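Local coordinates for protein beta-catenin homolog sys-1 (Caenorhabditis elegans, PDB 3C2G) that acts as a beta-catenin in Wnt asymmetry signalling, binding the TCF factor POP-1 directly and activating or repressing its target genes, at residues Arg23-Met26 with Ala27-Arg31; Ser72-Ala75 with Gln76-Asn80. All coordinates share one frame; numbering follows the deposited sequence.

Interaction 1: residues Arg23-Met26 with Ala27-Arg31; sequences RLHM and AKTIR
H25 and T29, one turn apart on helix 20-37, make the main polar side-chain contact here. T29 OG1 donates to H25 O at 2.7 Å, coming in from above the carbonyl plane rather than along a lone pair. With chi1 at -59°, OG1 lies beside the backbone N of its own residue and leans back over the preceding turn. The carbonyl is therefore gripped twice, since T29 N also reaches H25 O, at 3.0 Å and from the opposite face. The same hydroxyl sits over one face of the H25 imidazole, 3.7 Å from CD2.

The backbone bonds are those of a regular alpha helix. K28 N to L24 O is nearly straight at 174°, as is I30 N to M26 O, while A27 N closes on R23 O with more bend. I30 CG1 also lies 3.4 Å from M26 O, the oxygen that its own amide bonds.

Apolar touching between the turns is slight: L24 CD1 comes to 4.2 Å from K28 CE.

The selenomethionine side chain of M26 packs on A10, W14 and T17, and I30 on A10 and I11 of helix 3-13, with T29 on A6 beside them. A27 and K28 lean on helix 71-90 through L77, Q76 and N80, and R23 forms a salt bridge to D60 of helix 47-62, so helix 20-37 is held on several sides by helical neighbours.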
loop_
_atom_site.group_PDB
_atom_site.type_symbol
_atom_site.label_atom_id
_atom_site.label_comp_id
_atom_site.label_asym_id
_atom_site.label_seq_id
_atom_site.Cartn_x
_atom_site.Cartn_y
_atom_site.Cartn_z
ATOM N N ARG A 23 20.257 46.823 16.704
ATOM C CA ARG A 23 19.943 45.742 15.771
ATOM C C ARG A 23 18.540 45.191 15.972
ATOM O O ARG A 23 17.832 44.919 15.003
ATOM C CB ARG A 23 20.977 44.626 15.866
ATOM C CG ARG A 23 22.336 45.054 15.384
ATOM C CD ARG A 23 23.171 43.903 14.943
ATOM N NE ARG A 23 24.029 44.333 13.850
ATOM C CZ ARG A 23 24.617 43.517 12.982
ATOM N NH1 ARG A 23 24.441 42.199 13.072
ATOM N NH2 ARG A 23 25.376 44.028 12.020
ATOM N N LEU A 24 18.143 45.052 17.231
ATOM C CA LEU A 24 16.800 44.632 17.583
ATOM C C LEU A 24 15.764 45.635 17.088
ATOM O O LEU A 24 14.771 45.248 16.462
ATOM C CB LEU A 24 16.689 44.436 19.100
ATOM C CG LEU A 24 15.349 44.028 19.722
ATOM C CD1 LEU A 24 14.802 42.730 19.130
ATOM C CD2 LEU A 24 15.514 43.899 21.226
ATOM N N HIS A 25 16.010 46.920 17.363
ATOM C CA HIS A 25 15.123 47.990 16.918
ATOM C C HIS A 25 14.976 47.976 15.397
ATOM O O HIS A 25 13.867 48.108 14.875
ATOM C CB HIS A 25 15.623 49.362 17.404
ATOM C CG HIS A 25 14.738 50.504 16.998
ATOM N ND1 HIS A 25 13.631 50.884 17.725
ATOM C CD2 HIS A 25 14.789 51.336 15.929
ATOM C CE1 HIS A 25 13.041 51.904 17.127
ATOM N NE2 HIS A 25 13.723 52.196 16.033
HETATM N N MSE A 26 16.097 47.806 14.699
HETATM C CA MSE A 26 16.111 47.765 13.238
HETATM C C MSE A 26 15.306 46.577 12.701
HETATM O O MSE A 26 14.580 46.712 11.716
HETATM C CB MSE A 26 17.550 47.745 12.708
HETATM C CG MSE A 26 18.297 49.080 12.839
HETATM SE SE MSE A 26 20.167 49.080 12.165
HETATM C CE MSE A 26 21.013 47.903 13.462
ATOM N N ALA A 27 15.416 45.429 13.368
ATOM C CA ALA A 27 14.644 44.241 12.989
ATOM C C ALA A 27 13.125 44.440 13.120
ATOM O O ALA A 27 12.387 44.180 12.170
ATOM C CB ALA A 27 15.118 43.013 13.766
ATOM N N LYS A 28 12.668 44.931 14.275
ATOM C CA LYS A 28 11.252 45.286 14.466
ATOM C C LYS A 28 10.769 46.228 13.372
ATOM O O LYS A 28 9.690 46.040 12.804
ATOM C CB LYS A 28 11.018 45.946 15.823
ATOM C CG LYS A 28 11.239 45.041 17.030
ATOM C CD LYS A 28 11.015 45.807 18.336
ATOM C CE LYS A 28 11.174 44.900 19.556
ATOM N NZ LYS A 28 11.154 45.672 20.844
ATOM N N THR A 29 11.592 47.233 13.081
ATOM C CA THR A 29 11.301 48.237 12.069
ATOM C C THR A 29 11.062 47.597 10.704
ATOM O O THR A 29 10.000 47.788 10.104
ATOM C CB THR A 29 12.443 49.287 12.009
ATOM O OG1 THR A 29 12.578 49.911 13.295
ATOM C CG2 THR A 29 12.171 50.348 10.956
ATOM N N ILE A 30 12.040 46.824 10.233
ATOM C CA ILE A 30 11.916 46.096 8.965
ATOM C C ILE A 30 10.692 45.164 8.945
ATOM O O ILE A 30 9.985 45.091 7.944
ATOM C CB ILE A 30 13.209 45.316 8.625
ATOM C CG1 ILE A 30 14.364 46.294 8.371
ATOM C CG2 ILE A 30 12.997 44.393 7.407
ATOM C CD1 ILE A 30 15.757 45.669 8.418
ATOM N N ARG A 31 10.434 44.477 10.054
ATOM C CA ARG A 31 9.277 43.588 10.143
ATOM C C ARG A 31 7.985 44.380 10.023
ATOM O O ARG A 31 7.086 44.019 9.262
ATOM C CB ARG A 31 9.305 42.793 11.449
ATOM C CG ARG A 31 8.183 41.779 11.583
ATOM C CD ARG A 31 8.197 41.113 12.953
ATOM N NE ARG A 31 6.989 40.319 13.153
ATOM C CZ ARG A 31 5.950 40.685 13.897
ATOM N NH1 ARG A 31 5.954 41.844 14.551
ATOM N NH2 ARG A 31 4.902 39.879 13.991
#

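Interaction 2: residues Ser72-Ala75 with Gln76-Asn80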
loop_
_atom_site.group_PDB
_atom_site.type_symbol
_atom_site.label_atom_id
_atom_site.label_comp_id
_atom_site.label_asym_id
_atom_site.label_seq_id
_atom_site.Cartn_x
_atom_site.Cartn_y
_atom_site.Cartn_z
ATOM N N SER A 72 16.941 35.797 26.258
ATOM C CA SER A 72 15.776 36.672 26.064
ATOM C C SER A 72 16.003 37.587 24.875
ATOM O O SER A 72 15.095 37.832 24.080
ATOM C CB SER A 72 15.522 37.540 27.306
ATOM O OG SER A 72 16.237 37.057 28.436
ATOM N N TYR A 73 17.224 38.103 24.774
ATOM C CA TYR A 73 17.568 39.003 23.691
ATOM C C TYR A 73 17.503 38.278 22.346
ATOM O O TYR A 73 16.819 38.723 21.426
ATOM C CB TYR A 73 18.955 39.640 23.895
ATOM C CG TYR A 73 19.407 40.349 22.645
ATOM C CD1 TYR A 73 18.917 41.616 22.329
ATOM C CD2 TYR A 73 20.265 39.723 21.741
ATOM C CE1 TYR A 73 19.295 42.258 21.162
ATOM C CE2 TYR A 73 20.648 40.353 20.568
ATOM C CZ TYR A 73 20.163 41.623 20.288
ATOM O OH TYR A 73 20.535 42.243 19.126
ATOM N N TYR A 74 18.215 37.162 22.246
ATOM C CA TYR A 74 18.286 36.419 20.999
ATOM C C TYR A 74 16.924 35.902 20.531
ATOM O O TYR A 74 16.630 35.936 19.335
ATOM C CB TYR A 74 19.282 35.269 21.112
ATOM C CG TYR A 74 20.737 35.669 21.044
ATOM C CD1 TYR A 74 21.278 36.239 19.884
ATOM C CD2 TYR A 74 21.588 35.442 22.125
ATOM C CE1 TYR A 74 22.632 36.588 19.810
ATOM C CE2 TYR A 74 22.945 35.784 22.065
ATOM C CZ TYR A 74 23.458 36.360 20.905
ATOM O OH TYR A 74 24.796 36.698 20.852
ATOM N N ALA A 75 16.091 35.443 21.462
ATOM C CA ALA A 75 14.739 34.985 21.113
ATOM C C ALA A 75 13.913 36.103 20.505
ATOM O O ALA A 75 13.130 35.878 19.578
ATOM C CB ALA A 75 14.028 34.407 22.316
ATOM N N GLN A 76 14.095 37.313 21.021
ATOM C CA GLN A 76 13.328 38.448 20.531
ATOM C C GLN A 76 13.794 38.915 19.146
ATOM O O GLN A 76 12.975 39.187 18.263
ATOM C CB GLN A 76 13.338 39.589 21.549
ATOM C CG GLN A 76 12.137 40.507 21.398
ATOM C CD GLN A 76 12.125 41.644 22.388
ATOM O OE1 GLN A 76 12.613 41.520 23.522
ATOM N NE2 GLN A 76 11.568 42.771 21.965
ATOM N N LEU A 77 15.104 38.985 18.958
ATOM C CA LEU A 77 15.676 39.348 17.666
ATOM C C LEU A 77 15.264 38.332 16.615
ATOM O O LEU A 77 14.633 38.693 15.614
ATOM C CB LEU A 77 17.207 39.454 17.761
ATOM C CG LEU A 77 18.011 39.686 16.479
ATOM C CD1 LEU A 77 17.743 41.054 15.884
ATOM C CD2 LEU A 77 19.485 39.521 16.769
ATOM N N TRP A 78 15.593 37.062 16.874
ATOM C CA TRP A 78 15.285 35.956 15.953
ATOM C C TRP A 78 13.790 35.779 15.676
ATOM O O TRP A 78 13.397 35.478 14.545
ATOM C CB TRP A 78 15.907 34.645 16.436
ATOM C CG TRP A 78 17.414 34.718 16.613
ATOM C CD1 TRP A 78 18.268 35.667 16.094
ATOM C CD2 TRP A 78 18.242 33.792 17.327
ATOM N NE1 TRP A 78 19.568 35.387 16.455
ATOM C CE2 TRP A 78 19.583 34.241 17.203
ATOM C CE3 TRP A 78 17.986 32.627 18.056
ATOM C CZ2 TRP A 78 20.655 33.573 17.794
ATOM C CZ3 TRP A 78 19.057 31.955 18.647
ATOM C CH2 TRP A 78 20.378 32.430 18.507
ATOM N N TYR A 79 12.946 35.996 16.682
ATOM C CA TYR A 79 11.519 35.876 16.442
ATOM C C TYR A 79 11.087 36.831 15.343
ATOM O O TYR A 79 10.248 36.480 14.513
ATOM C CB TYR A 79 10.693 36.108 17.704
ATOM C CG TYR A 79 9.210 35.929 17.466
ATOM C CD1 TYR A 79 8.618 34.666 17.565
ATOM C CD2 TYR A 79 8.400 37.013 17.115
ATOM C CE1 TYR A 79 7.253 34.490 17.328
ATOM C CE2 TYR A 79 7.026 36.844 16.879
ATOM C CZ TYR A 79 6.466 35.579 16.992
ATOM O OH TYR A 79 5.114 35.397 16.775
ATOM N N ASN A 80 11.661 38.037 15.345
ATOM C CA ASN A 80 11.344 39.053 14.339
ATOM C C ASN A 80 11.837 38.666 12.952
ATOM O O ASN A 80 11.077 38.702 11.981
ATOM C CB ASN A 80 11.927 40.409 14.745
ATOM C CG ASN A 80 11.073 41.136 15.769
ATOM O OD1 ASN A 80 10.389 42.092 15.435
ATOM N ND2 ASN A 80 11.107 40.683 17.017
#
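Chi1 of -76° at Y74 and -57° at W78 sets each CG beside its own backbone N and anti to the carbonyl carbon, which sends both aromatic groups back toward the start of helix 71-90 and lays the indole across the preceding turn. Y74 CB then stands almost on the normal of the six-membered ring of W78, 3.9 Å from its centroid, a CH-pi contact over the face. The phenol follows at an oblique tilt, its plane 35° from that of the indole, with Y74 CD1 only 3.4 Å from W78 CZ2. Y74 O lies over a face of the same indole, 3.1 Å from W78 CG, and takes the amide hydrogen of W78 N at 2.9 Å.

Y73 and L77 run side by side one turn apart, L77 CD2 resting 3.8 Å from Y73 OH. The main chain continues the alpha-helical pattern: L77 N to Y73 O is close to straight, whereas Q76 N reaches S72 O at a longer 3.3 Å and adds a weak second bond to Y73 O. N80 ND2 donates back to Q76 O at 2.7 Å, giving that carbonyl a side-chain donor.

Y73 OH bonds to P20 O and W78 NE1 to G61 O; Y74 OH makes a weak bond to Q65 N. Polar atoms of Y73 and W78 are thus satisfied while ring carbons pack against a neighbouring turn, and the bonds tie helix 71-90 to earlier chain.

How the interactions relate
Interactions 1 and 2 lie on two neighbouring helices, 20-37 and 71-90, near the N-terminal end of the armadillo domain, with centres about 11 Å apart. They meet directly: L24 CD1 packs on the main chain at L77, and the side chains of K28 and R31 press on N80. Interaction 1 is the more buried, although H25 and K28 remain at the surface; interaction 2 is only partly buried. Their side-chain chemistry differs too. Both rest on the same helical backbone bonds; to these 23-31 add one threonine hydroxyl, turning apolar groups to helix 3-13, and 72-80 a tyrosine-tryptophan pair, with W78 and Y79 extending toward helix 134-150.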